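Local coordinates for secreted protein (Streptomyces lividans TK24, PDB 5LXZ) that probably oxidises its substrate at a copper-radical site, as a galactose oxidase-like member of family AA5, at residues K9-K14 and P501-R506; V116-P121 and V148-A153; T187-Y193 and Y207-L213; S533-K537 and V588-E592. The protein carries 1 engineered substitution. Where two conformers were deposited one is given. Numbering follows the deposited sequence.

In the fold
A multidomain copper protein shows how contacts in different domains of one chain form two separate groups. Interactions 2 and 3 lie in the beta-barrel domain, their centres about 17 Å apart, and they touch: H117 N lies 2.7 Å from Y207 O, a probable hydrogen bond, because strands 111-118 and 206-210 are neighbours in one sheet. On the opposite side of the chain's centre, interactions 1 and 4 also have centres about 17 Å apart, but their nearest atoms stay about 5 Å apart. Between the groups, centres are about 48 to 67 Å apart. The K212 side chain is about 10 Å from a bound copper ion without being a ligand; the copper site of Y248, Y460, H461 and H548 lies outside all four contacts.

Interaction 1 (K9-K14 and P501-R506); sequences KAANGK and PPYLYR
This contact packs the end of the N-terminal helix against a 3-10 turn, beside the four-stranded sheet in which strand 14-18 pairs with 496-500, consistent with the closing blade of a propeller. Helix 6-12 stops at G13, whose N bonds to K9 O (2.8 Å) and whose positive phi (phi/psi 66/-162) turns the chain into strand 14-18. Opposite, a 3-10 turn begins at P502, with L504 N to P501 O at 3.1 Å and Y505 N to P502 O at 2.8 Å. The segments run in opposite senses: CA atoms pair A10 with Y505 (4.8 Å) and G13 with P502 (4.2 Å). Y505 (chi1 m) lays its ring beneath K9, a CH-pi contact with K9 CB 3.7 Å from the ring centroid, 9° off the normal. The P502 ring faces the last helical turn, with CB 3.4 Å from A10 O and CG 3.5 Å from A11 O. Water bridges K9 NZ (3.2 Å) to Y505 OH (2.9 Å), and a second one A11 O (3.0 Å) to R506 NH2 (3.2 Å). Strand 14-18 then continues as the outermost strand, K14 joined to T500 by backbone hydrogen bonds, while Y503 turns away onto P414 and P595.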
loop_
_atom_site.group_PDB
_atom_site.type_symbol
_atom_site.label_atom_id
_atom_site.label_comp_id
_atom_site.label_asym_id
_atom_site.label_seq_id
_atom_site.Cartn_x
_atom_site.Cartn_y
_atom_site.Cartn_z
ATOM N N LYS A 9 19.164 -25.239 -1.671
ATOM C CA LYS A 9 17.716 -24.987 -1.742
ATOM C C LYS A 9 17.019 -25.375 -0.459
ATOM O O LYS A 9 16.078 -24.705 0.007
ATOM C CB LYS A 9 17.105 -25.696 -2.939
ATOM C CG LYS A 9 17.629 -25.120 -4.246
ATOM C CD LYS A 9 16.987 -25.702 -5.480
ATOM C CE LYS A 9 17.198 -27.208 -5.548
ATOM N NZ LYS A 9 16.916 -27.768 -6.904
ATOM N N ALA A 10 17.455 -26.469 0.154
ATOM C CA ALA A 10 16.859 -26.862 1.448
ATOM C C ALA A 10 17.043 -25.824 2.554
ATOM O O ALA A 10 16.197 -25.739 3.468
ATOM C CB ALA A 10 17.430 -28.199 1.913
ATOM N N ALA A 11 18.105 -25.033 2.467
ATOM C CA ALA A 11 18.395 -23.997 3.434
ATOM C C ALA A 11 17.818 -22.629 2.989
ATOM O O ALA A 11 17.435 -21.831 3.834
ATOM C CB ALA A 11 19.872 -23.887 3.653
ATOM N N ASN A 12 17.747 -22.384 1.677
ATOM C CA ASN A 12 17.559 -21.011 1.169
ATOM C C ASN A 12 16.380 -20.820 0.240
ATOM O O ASN A 12 16.088 -19.690 -0.120
ATOM C CB ASN A 12 18.834 -20.554 0.474
ATOM C CG ASN A 12 19.971 -20.448 1.430
ATOM O OD1 ASN A 12 19.923 -19.659 2.360
ATOM N ND2 ASN A 12 20.997 -21.290 1.255
ATOM N N GLY A 13 15.746 -21.903 -0.168
ATOM C CA GLY A 13 14.752 -21.867 -1.226
ATOM C C GLY A 13 15.321 -21.515 -2.578
ATOM O O GLY A 13 16.529 -21.608 -2.802
ATOM N N LYS A 14 14.448 -21.100 -3.488
ATOM C CA LYS A 14 14.837 -20.874 -4.886
ATOM C C LYS A 14 13.879 -19.906 -5.545
ATOM O O LYS A 14 12.671 -20.008 -5.310
ATOM C CB LYS A 14 14.816 -22.193 -5.676
ATOM C CG LYS A 14 15.201 -21.984 -7.138
ATOM C CD LYS A 14 15.582 -23.234 -7.930
ATOM C CE LYS A 14 15.574 -22.922 -9.426
ATOM N NZ LYS A 14 16.579 -21.894 -9.843
ATOM N N PRO A 501 9.985 -21.354 -0.913
ATOM C CA PRO A 501 10.745 -21.248 0.337
ATOM C C PRO A 501 11.436 -22.594 0.696
ATOM O O PRO A 501 11.076 -23.620 0.145
ATOM C CB PRO A 501 9.672 -20.879 1.398
ATOM C CG PRO A 501 8.588 -20.247 0.559
ATOM C CD PRO A 501 8.560 -21.003 -0.717
ATOM N N PRO A 502 12.341 -22.563 1.653
ATOM C CA PRO A 502 13.055 -23.793 2.050
ATOM C C PRO A 502 12.117 -24.927 2.425
ATOM O O PRO A 502 12.422 -26.108 2.192
ATOM C CB PRO A 502 13.818 -23.335 3.277
ATOM C CG PRO A 502 14.061 -21.875 3.075
ATOM C CD PRO A 502 12.849 -21.380 2.356
ATOM N N TYR A 503 10.943 -24.599 2.987
ATOM C CA TYR A 503 10.016 -25.637 3.445
ATOM C C TYR A 503 9.446 -26.536 2.362
ATOM O O TYR A 503 8.839 -27.575 2.693
ATOM C CB TYR A 503 8.927 -25.053 4.372
ATOM C CG TYR A 503 8.005 -23.945 3.835
ATOM C CD1 TYR A 503 7.459 -24.010 2.574
ATOM C CD2 TYR A 503 7.648 -22.890 4.638
ATOM C CE1 TYR A 503 6.615 -23.029 2.089
ATOM C CE2 TYR A 503 6.783 -21.895 4.171
ATOM C CZ TYR A 503 6.278 -21.978 2.903
ATOM O OH TYR A 503 5.425 -20.980 2.445
ATOM N N LEU A 504 9.632 -26.187 1.088
ATOM C CA LEU A 504 9.236 -27.067 0.016
ATOM C C LEU A 504 10.385 -27.903 -0.536
ATOM O O LEU A 504 10.161 -28.656 -1.484
ATOM C CB LEU A 504 8.565 -26.303 -1.085
ATOM C CG LEU A 504 7.254 -25.623 -0.653
ATOM C CD1 LEU A 504 6.528 -25.086 -1.852
ATOM C CD2 LEU A 504 6.337 -26.515 0.180
ATOM N N TYR A 505 11.550 -27.790 0.078
ATOM C CA TYR A 505 12.778 -28.569 -0.296
ATOM C C TYR A 505 13.207 -29.515 0.791
ATOM O O TYR A 505 14.415 -29.719 1.019
ATOM C CB TYR A 505 13.903 -27.598 -0.631
ATOM C CG TYR A 505 13.679 -26.897 -1.924
ATOM C CD1 TYR A 505 13.837 -27.574 -3.149
ATOM C CD2 TYR A 505 13.279 -25.547 -1.978
ATOM C CE1 TYR A 505 13.614 -26.953 -4.350
ATOM C CE2 TYR A 505 13.088 -24.911 -3.192
ATOM C CZ TYR A 505 13.226 -25.614 -4.390
ATOM O OH TYR A 505 13.029 -25.046 -5.627
ATOM N N ARG A 506 12.205 -30.104 1.429
ATOM C CA ARG A 506 12.345 -30.880 2.655
ATOM C C ARG A 506 11.654 -32.227 2.397
ATOM O O ARG A 506 11.625 -32.693 1.252
ATOM C CB ARG A 506 11.742 -30.076 3.827
ATOM C CG ARG A 506 12.807 -29.530 4.757
ATOM C CD ARG A 506 12.623 -28.046 4.992
ATOM N NE ARG A 506 13.880 -27.343 5.226
ATOM C CZ ARG A 506 13.939 -26.132 5.761
ATOM N NH1 ARG A 506 12.803 -25.522 6.096
ATOM N NH2 ARG A 506 15.107 -25.527 5.964
HETATM O O HOH W 1 13.977 -26.826 -7.733
HETATM O O HOH W 2 15.768 -22.389 6.265
#

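Interaction 2 (V116-P121 and V148-A153); sequences VHNENP and VLVPRA
Two strands can pack across a gap without sharing a single strand-to-strand hydrogen bond. Strands 116-118 and 148-150 run roughly parallel (37°) with axes 8.1 Å apart, and their side chains fill the space. V116 and N118 point across and leave a hollow between them that V150 occupies: V150 CG2 is 3.7 Å from V116 CG1, and V150 CG1 is 3.5 Å from N118 CB; all three are t. Beyond the strands the chains draw together, CA atoms of P121 and A153 only 4.1 Å apart. The A153 methyl drops into a pocket of backbone and proline, its CB 3.4 Å from N118 O, 3.8 Å from E119 C and 4.2 Å from P121 CB. Hydrogen bonds fix this end: A153 N donates to N120 O at 2.9 Å and N118 ND2 to P151 O at 3.0 Å. L127 covers both V116 and V148. N118 OD1 also accepts from N120 N (2.9 Å), the Asx turn by which strand 111-118 of this beta-barrel domain leaves its sheet.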
loop_
_atom_site.group_PDB
_atom_site.type_symbol
_atom_site.label_atom_id
_atom_site.label_comp_id
_atom_site.label_asym_id
_atom_site.label_seq_id
_atom_site.Cartn_x
_atom_site.Cartn_y
_atom_site.Cartn_z
ATOM N N VAL A 116 -2.663 28.019 -5.906
ATOM C CA VAL A 116 -2.815 29.298 -5.252
ATOM C C VAL A 116 -4.270 29.440 -4.842
ATOM O O VAL A 116 -5.171 29.161 -5.644
ATOM C CB VAL A 116 -2.372 30.466 -6.157
ATOM C CG1 VAL A 116 -2.430 31.790 -5.411
ATOM C CG2 VAL A 116 -1.000 30.203 -6.793
ATOM N N HIS A 117 -4.463 29.884 -3.614
ATOM C CA HIS A 117 -5.753 30.085 -2.977
ATOM C C HIS A 117 -6.043 31.574 -2.896
ATOM O O HIS A 117 -5.189 32.329 -2.525
ATOM C CB HIS A 117 -5.740 29.531 -1.560
ATOM C CG HIS A 117 -5.800 28.050 -1.480
ATOM N ND1 HIS A 117 -4.833 27.243 -2.037
ATOM C CD2 HIS A 117 -6.690 27.225 -0.899
ATOM C CE1 HIS A 117 -5.136 25.982 -1.814
ATOM N NE2 HIS A 117 -6.245 25.939 -1.115
ATOM N N ASN A 118 -7.259 31.973 -3.289
ATOM C CA ASN A 118 -7.720 33.352 -3.141
ATOM C C ASN A 118 -8.982 33.324 -2.291
ATOM O O ASN A 118 -10.021 32.817 -2.740
ATOM C CB ASN A 118 -7.981 33.946 -4.509
ATOM C CG ASN A 118 -8.569 35.348 -4.436
ATOM O OD1 ASN A 118 -8.497 36.031 -3.415
ATOM N ND2 ASN A 118 -9.131 35.797 -5.564
ATOM N N GLU A 119 -8.873 33.857 -1.070
ATOM C CA GLU A 119 -9.994 33.931 -0.141
ATOM C C GLU A 119 -10.883 35.160 -0.383
ATOM O O GLU A 119 -11.873 35.313 0.284
ATOM C CB GLU A 119 -9.484 33.964 1.296
ATOM C CG GLU A 119 -8.687 32.721 1.662
ATOM C CD GLU A 119 -8.428 32.598 3.148
ATOM O OE1 GLU A 119 -8.500 33.615 3.864
ATOM O OE2 GLU A 119 -8.144 31.471 3.588
ATOM N N ASN A 120 -10.496 36.027 -1.313
ATOM C CA ASN A 120 -11.262 37.266 -1.610
ATOM C C ASN A 120 -12.399 36.972 -2.588
ATOM O O ASN A 120 -12.146 36.652 -3.735
ATOM C CB ASN A 120 -10.341 38.347 -2.159
ATOM C CG ASN A 120 -10.984 39.738 -2.120
ATOM O OD1 ASN A 120 -12.191 39.840 -2.047
ATOM N ND2 ASN A 120 -10.180 40.776 -2.136
ATOM N N PRO A 121 -13.671 37.120 -2.142
ATOM C CA PRO A 121 -14.817 36.913 -3.050
ATOM C C PRO A 121 -15.094 38.069 -4.006
ATOM O O PRO A 121 -15.872 37.885 -4.948
ATOM C CB PRO A 121 -15.987 36.732 -2.086
ATOM C CG PRO A 121 -15.616 37.598 -0.932
ATOM C CD PRO A 121 -14.121 37.499 -0.789
ATOM N N VAL A 148 -0.402 33.648 -13.426
ATOM C CA VAL A 148 -1.554 32.867 -13.059
ATOM C C VAL A 148 -2.684 33.763 -12.604
ATOM O O VAL A 148 -2.476 34.709 -11.803
ATOM C CB VAL A 148 -1.254 31.803 -11.963
ATOM C CG1 VAL A 148 -0.736 32.438 -10.670
ATOM C CG2 VAL A 148 -2.486 30.907 -11.712
ATOM N N LEU A 149 -3.862 33.425 -13.105
ATOM C CA LEU A 149 -5.100 34.075 -12.783
ATOM C C LEU A 149 -5.807 33.224 -11.761
ATOM O O LEU A 149 -6.242 32.109 -12.061
ATOM C CB LEU A 149 -5.974 34.191 -14.030
ATOM C CG LEU A 149 -7.388 34.707 -13.766
ATOM C CD1 LEU A 149 -7.269 36.156 -13.317
ATOM C CD2 LEU A 149 -8.254 34.583 -15.016
ATOM N N VAL A 150 -5.919 33.742 -10.544
ATOM C CA VAL A 150 -6.578 33.030 -9.483
ATOM C C VAL A 150 -7.952 33.636 -9.344
ATOM O O VAL A 150 -8.051 34.830 -9.036
ATOM C CB VAL A 150 -5.831 33.160 -8.137
ATOM C CG1 VAL A 150 -6.425 32.163 -7.145
ATOM C CG2 VAL A 150 -4.339 32.968 -8.310
ATOM N N PRO A 151 -8.999 32.839 -9.583
ATOM C CA PRO A 151 -10.350 33.433 -9.588
ATOM C C PRO A 151 -10.752 33.924 -8.227
ATOM O O PRO A 151 -10.177 33.522 -7.190
ATOM C CB PRO A 151 -11.279 32.285 -10.004
ATOM C CG PRO A 151 -10.400 31.113 -10.320
ATOM C CD PRO A 151 -9.012 31.385 -9.845
ATOM N N ARG A 152 -11.755 34.796 -8.221
ATOM C CA ARG A 152 -12.416 35.197 -7.003
ATOM C C ARG A 152 -12.883 33.969 -6.251
ATOM O O ARG A 152 -13.192 32.947 -6.846
ATOM C CB ARG A 152 -13.625 36.118 -7.305
ATOM C CG ARG A 152 -14.835 35.443 -7.920
ATOM C CD ARG A 152 -15.867 36.472 -8.380
ATOM N NE ARG A 152 -17.197 35.867 -8.471
ATOM C CZ ARG A 152 -17.748 35.399 -9.593
ATOM N NH1 ARG A 152 -17.089 35.476 -10.742
ATOM N NH2 ARG A 152 -18.963 34.860 -9.571
ATOM N N ALA A 153 -12.910 34.079 -4.930
ATOM C CA ALA A 153 -13.586 33.130 -4.090
ATOM C C ALA A 153 -15.069 33.142 -4.450
ATOM O O ALA A 153 -15.605 34.191 -4.751
ATOM C CB ALA A 153 -13.378 33.473 -2.632
#

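Interaction 3 (T187-Y193 and Y207-L213); sequences TGTEDNY and YGIAQKL. With EDO (1,2-ethanediol), chain Q.
Strands 191-193 and 207-210 pair antiparallel, axes 4.4 Å apart at 152°. D191 and A210 form a hydrogen-bonded pair (D191 N to A210 O 3.0 Å, A210 N to D191 O 3.2 Å), as do Y193 and G208 (Y193 N to G208 O 2.7 Å, G208 N to Y193 O 2.9 Å), with N192 and I209 the non-hydrogen-bonded pair between. These strands belong to the curled antiparallel sheet of the GlxA beta-barrel domain. Where the chains leave the sheet, T187 N donates to L213 O (2.8 Å), and T187 OG1 (chi1 p) accepts from L213 N (2.9 Å). A water lies 2.8 Å from T187 OG1, T189 O and Q211 O and 2.6 Å from Y193 OH, which also bonds to N138; T189 N finds no partner. E190 OE1 accepts from Q211 NE2 (2.9 Å), and Q211 OE1 from G319 N, while E190 OE2 takes a very short bond (2.4 Å) from O2 of a 1,2-ethanediol probably from the crystallisation liquor. K212 NZ forms a salt bridge with E375.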
loop_
_atom_site.group_PDB
_atom_site.type_symbol
_atom_site.label_atom_id
_atom_site.label_comp_id
_atom_site.label_asym_id
_atom_site.label_seq_id
_atom_site.Cartn_x
_atom_site.Cartn_y
_atom_site.Cartn_z
ATOM N N THR A 187 11.635 20.164 -1.770
ATOM C CA THR A 187 10.806 19.861 -0.613
ATOM C C THR A 187 10.284 18.456 -0.750
ATOM O O THR A 187 10.202 17.905 -1.854
ATOM C CB THR A 187 9.639 20.844 -0.445
ATOM O OG1 THR A 187 8.656 20.592 -1.442
ATOM C CG2 THR A 187 10.122 22.284 -0.530
ATOM N N GLY A 188 9.877 17.867 0.381
ATOM C CA GLY A 188 9.362 16.503 0.358
ATOM C C GLY A 188 7.963 16.328 0.898
ATOM O O GLY A 188 7.448 15.234 0.833
ATOM N N THR A 189 7.356 17.386 1.405
ATOM C CA THR A 189 6.006 17.295 1.967
ATOM C C THR A 189 5.247 18.556 1.598
ATOM O O THR A 189 5.837 19.548 1.180
ATOM C CB THR A 189 6.018 17.136 3.499
ATOM O OG1 THR A 189 6.671 18.258 4.133
ATOM C CG2 THR A 189 6.709 15.837 3.884
ATOM N N GLU A 190 3.940 18.519 1.799
ATOM C CA GLU A 190 3.108 19.680 1.570
ATOM C C GLU A 190 3.524 20.843 2.465
ATOM O O GLU A 190 3.826 20.660 3.647
ATOM C CB GLU A 190 1.675 19.317 1.905
ATOM C CG GLU A 190 0.652 20.430 1.735
ATOM C CD GLU A 190 -0.714 20.030 2.234
ATOM O OE1 GLU A 190 -1.198 18.990 1.752
ATOM O OE2 GLU A 190 -1.297 20.789 3.062
ATOM N N ASP A 191 3.431 22.054 1.938
ATOM C CA ASP A 191 3.543 23.247 2.749
ATOM C C ASP A 191 2.574 24.313 2.222
ATOM O O ASP A 191 2.044 24.177 1.137
ATOM C CB ASP A 191 4.988 23.768 2.840
ATOM C CG ASP A 191 5.263 24.601 4.083
ATOM O OD1 ASP A 191 4.358 24.770 4.981
ATOM O OD2 ASP A 191 6.416 25.091 4.180
ATOM N N ASN A 192 2.335 25.293 3.070
ATOM C CA ASN A 192 1.606 26.506 2.763
ATOM C C ASN A 192 2.644 27.550 2.454
ATOM O O ASN A 192 3.625 27.719 3.232
ATOM C CB ASN A 192 0.760 26.894 3.978
ATOM C CG ASN A 192 -0.116 28.086 3.768
ATOM O OD1 ASN A 192 0.330 29.131 3.360
ATOM N ND2 ASN A 192 -1.373 27.957 4.195
ATOM N N TYR A 193 2.465 28.248 1.343
ATOM C CA TYR A 193 3.473 29.131 0.796
ATOM C C TYR A 193 3.023 30.567 0.859
ATOM O O TYR A 193 1.919 30.875 0.435
ATOM C CB TYR A 193 3.793 28.768 -0.672
ATOM C CG TYR A 193 4.618 27.514 -0.736
ATOM C CD1 TYR A 193 4.021 26.262 -0.554
ATOM C CD2 TYR A 193 5.976 27.552 -0.894
ATOM C CE1 TYR A 193 4.770 25.101 -0.562
ATOM C CE2 TYR A 193 6.748 26.405 -0.884
ATOM C CZ TYR A 193 6.148 25.164 -0.719
ATOM O OH TYR A 193 6.958 24.026 -0.663
ATOM N N TYR A 207 -2.578 32.739 -0.749
ATOM C CA TYR A 207 -1.430 31.871 -0.360
ATOM C C TYR A 207 -1.401 30.656 -1.254
ATOM O O TYR A 207 -2.361 30.361 -1.951
ATOM C CB TYR A 207 -1.550 31.454 1.105
ATOM C CG TYR A 207 -2.797 30.711 1.424
ATOM C CD1 TYR A 207 -3.983 31.398 1.730
ATOM C CD2 TYR A 207 -2.845 29.331 1.368
ATOM C CE1 TYR A 207 -5.133 30.710 1.995
ATOM C CE2 TYR A 207 -4.011 28.642 1.628
ATOM C CZ TYR A 207 -5.153 29.339 1.928
ATOM O OH TYR A 207 -6.299 28.613 2.202
ATOM N N GLY A 208 -0.295 29.921 -1.217
ATOM C CA GLY A 208 -0.139 28.738 -2.030
ATOM C C GLY A 208 -0.146 27.496 -1.179
ATOM O O GLY A 208 0.196 27.571 0.021
ATOM N N ILE A 209 -0.579 26.416 -1.766
ATOM C CA ILE A 209 -0.366 25.061 -1.191
ATOM C C ILE A 209 0.266 24.199 -2.247
ATOM O O ILE A 209 -0.237 24.119 -3.364
ATOM C CB ILE A 209 -1.666 24.399 -0.709
ATOM C CG1 ILE A 209 -2.365 25.288 0.314
ATOM C CG2 ILE A 209 -1.374 22.999 -0.138
ATOM C CD1 ILE A 209 -1.817 25.252 1.708
ATOM N N ALA A 210 1.350 23.494 -1.917
ATOM C CA ALA A 210 1.943 22.591 -2.854
ATOM C C ALA A 210 2.331 21.342 -2.110
ATOM O O ALA A 210 2.714 21.437 -0.952
ATOM C CB ALA A 210 3.178 23.194 -3.474
ATOM N N GLN A 211 2.260 20.222 -2.801
ATOM C CA GLN A 211 2.902 18.995 -2.369
ATOM C C GLN A 211 4.387 19.077 -2.636
ATOM O O GLN A 211 4.922 20.178 -2.870
ATOM C CB GLN A 211 2.263 17.797 -3.068
ATOM C CG GLN A 211 0.791 17.674 -2.831
ATOM C CD GLN A 211 0.454 17.536 -1.379
ATOM O OE1 GLN A 211 1.148 16.831 -0.623
ATOM N NE2 GLN A 211 -0.546 18.275 -0.950
ATOM N N LYS A 212 5.103 17.978 -2.566
ATOM C CA LYS A 212 6.536 17.995 -2.821
ATOM C C LYS A 212 6.894 18.730 -4.113
ATOM O O LYS A 212 6.256 18.546 -5.153
ATOM C CB LYS A 212 7.131 16.607 -2.824
ATOM C CG LYS A 212 6.666 15.718 -3.928
ATOM C CD LYS A 212 7.591 14.514 -4.096
ATOM C CE LYS A 212 7.233 13.841 -5.423
ATOM N NZ LYS A 212 8.137 12.717 -5.789
ATOM N N LEU A 213 7.928 19.530 -3.997
ATOM C CA LEU A 213 8.506 20.287 -5.118
ATOM C C LEU A 213 9.934 19.779 -5.259
ATOM O O LEU A 213 10.840 20.171 -4.504
ATOM C CB LEU A 213 8.433 21.784 -4.860
ATOM C CG LEU A 213 7.022 22.370 -4.701
ATOM C CD1 LEU A 213 7.059 23.826 -4.235
ATOM C CD2 LEU A 213 6.186 22.218 -5.982
HETATM C C1 EDO Q . -3.459 20.512 6.716
HETATM O O1 EDO Q . -2.969 20.010 7.956
HETATM C C2 EDO Q . -2.613 19.859 5.646
HETATM O O2 EDO Q . -3.167 19.864 4.334
HETATM O O HOH W 3 6.071 21.545 -0.773
#

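Interaction 4 (S533-K537 and V588-E592); sequences STVKK and VTDGE
Strands 535-537 and 588-590 meet antiparallel but strongly twisted, their axes 4.5 Å apart at 116°, and a classic beta bulge shifts the register by one. Both lie in the galactose oxidase-like early set domain, as adjacent strands of its sheet. V535 and D590 form a non-hydrogen-bonded pair (CA-CA 4.2 Å), whereas K537 pairs with T589 (CA-CA 5.2 Å). Between them K536, with phi/psi of -112/-26, is the extra residue: K536 N (2.8 Å) and K537 N (3.2 Å) both donate to T589 O, and T589 N returns a bond to K537 O at 2.9 Å. Toward the loop, G591 N makes a weak bond to T534 O (3.3 Å). Among the side chains, V535 (t) meets V588 (m), CG2 to CG2 at 4.0 Å, and the CB atoms of K537 and T589 lie 4.3 Å apart on one face of the sheet. K536 CG lies 3.6 Å from G591 CA, while K537 extends away to a salt bridge with D416. D590 closes an Asx turn, its OD1 accepting from E592 N at 2.9 Å. T534 OG1, also bonded to A531 O, accepts a hydrogen bond (2.9 Å) from a water that also donates to D590 OD2 (2.8 Å).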
loop_
_atom_site.group_PDB
_atom_site.type_symbol
_atom_site.label_atom_id
_atom_site.label_comp_id
_atom_site.label_asym_id
_atom_site.label_seq_id
_atom_site.Cartn_x
_atom_site.Cartn_y
_atom_site.Cartn_z
ATOM N N SER A 533 -1.900 -36.705 12.231
ATOM C CA SER A 533 -1.183 -36.812 13.500
ATOM C C SER A 533 0.186 -36.107 13.540
ATOM O O SER A 533 0.746 -35.922 14.615
ATOM C CB SER A 533 -1.026 -38.282 13.910
ATOM O OG SER A 533 -0.161 -38.933 13.016
ATOM N N THR A 534 0.686 -35.667 12.382
ATOM C CA THR A 534 1.905 -34.905 12.300
ATOM C C THR A 534 1.684 -33.388 12.398
ATOM O O THR A 534 2.645 -32.646 12.475
ATOM C CB THR A 534 2.660 -35.183 10.985
ATOM O OG1 THR A 534 1.984 -34.584 9.876
ATOM C CG2 THR A 534 2.802 -36.722 10.770
ATOM N N VAL A 535 0.429 -32.946 12.381
ATOM C CA VAL A 535 0.167 -31.501 12.301
ATOM C C VAL A 535 0.513 -30.856 13.634
ATOM O O VAL A 535 0.087 -31.334 14.698
ATOM C CB VAL A 535 -1.306 -31.261 11.907
ATOM C CG1 VAL A 535 -1.676 -29.787 12.025
ATOM C CG2 VAL A 535 -1.543 -31.736 10.497
ATOM N N LYS A 536 1.254 -29.753 13.588
ATOM C CA LYS A 536 1.547 -28.960 14.760
ATOM C C LYS A 536 0.892 -27.594 14.776
ATOM O O LYS A 536 0.695 -27.025 15.850
ATOM C CB LYS A 536 3.054 -28.754 14.931
ATOM C CG LYS A 536 3.813 -30.034 15.213
ATOM C CD LYS A 536 3.411 -30.749 16.511
ATOM C CE LYS A 536 3.729 -29.949 17.747
ATOM N NZ LYS A 536 3.758 -30.871 18.927
ATOM N N LYS A 537 0.595 -27.063 13.592
ATOM C CA LYS A 537 0.052 -25.707 13.464
ATOM C C LYS A 537 -1.002 -25.705 12.398
ATOM O O LYS A 537 -0.834 -26.318 11.358
ATOM C CB LYS A 537 1.123 -24.721 13.021
ATOM C CG LYS A 537 2.150 -24.361 14.054
ATOM C CD LYS A 537 3.125 -23.375 13.450
ATOM C CE LYS A 537 4.243 -23.098 14.397
ATOM N NZ LYS A 537 5.212 -22.236 13.696
ATOM N N VAL A 588 -2.005 -26.321 6.989
ATOM C CA VAL A 588 -1.571 -27.089 8.150
ATOM C C VAL A 588 -0.089 -27.332 8.001
ATOM O O VAL A 588 0.381 -27.608 6.884
ATOM C CB VAL A 588 -2.388 -28.388 8.340
ATOM C CG1 VAL A 588 -3.877 -28.041 8.342
ATOM C CG2 VAL A 588 -2.083 -29.456 7.286
ATOM N N THR A 589 0.647 -27.254 9.086
ATOM C CA THR A 589 2.078 -27.412 9.024
ATOM C C THR A 589 2.488 -28.491 10.010
ATOM O O THR A 589 1.985 -28.532 11.143
ATOM C CB THR A 589 2.738 -26.066 9.326
ATOM O OG1 THR A 589 2.352 -25.135 8.285
ATOM C CG2 THR A 589 4.208 -26.153 9.323
ATOM N N ASP A 590 3.418 -29.344 9.568
ATOM C CA ASP A 590 3.832 -30.478 10.417
ATOM C C ASP A 590 4.967 -30.103 11.351
ATOM O O ASP A 590 5.452 -28.967 11.368
ATOM C CB ASP A 590 4.128 -31.700 9.549
ATOM C CG ASP A 590 5.363 -31.545 8.669
ATOM O OD1 ASP A 590 6.214 -30.662 8.912
ATOM O OD2 ASP A 590 5.444 -32.305 7.683
ATOM N N GLY A 591 5.500 -31.108 12.060
ATOM C CA GLY A 591 6.588 -30.882 13.008
ATOM C C GLY A 591 7.960 -30.583 12.437
ATOM O O GLY A 591 8.853 -30.198 13.180
ATOM N N GLU A 592 8.113 -30.765 11.127
ATOM C CA GLU A 592 9.298 -30.332 10.379
ATOM C C GLU A 592 9.143 -28.890 9.873
ATOM O O GLU A 592 10.083 -28.321 9.329
ATOM C CB GLU A 592 9.542 -31.238 9.179
ATOM C CG GLU A 592 9.634 -32.722 9.520
ATOM C CD GLU A 592 9.785 -33.602 8.281
ATOM O OE1 GLU A 592 10.771 -33.381 7.569
ATOM O OE2 GLU A 592 8.920 -34.487 8.025
HETATM O O HOH W 4 3.557 -34.356 7.509
#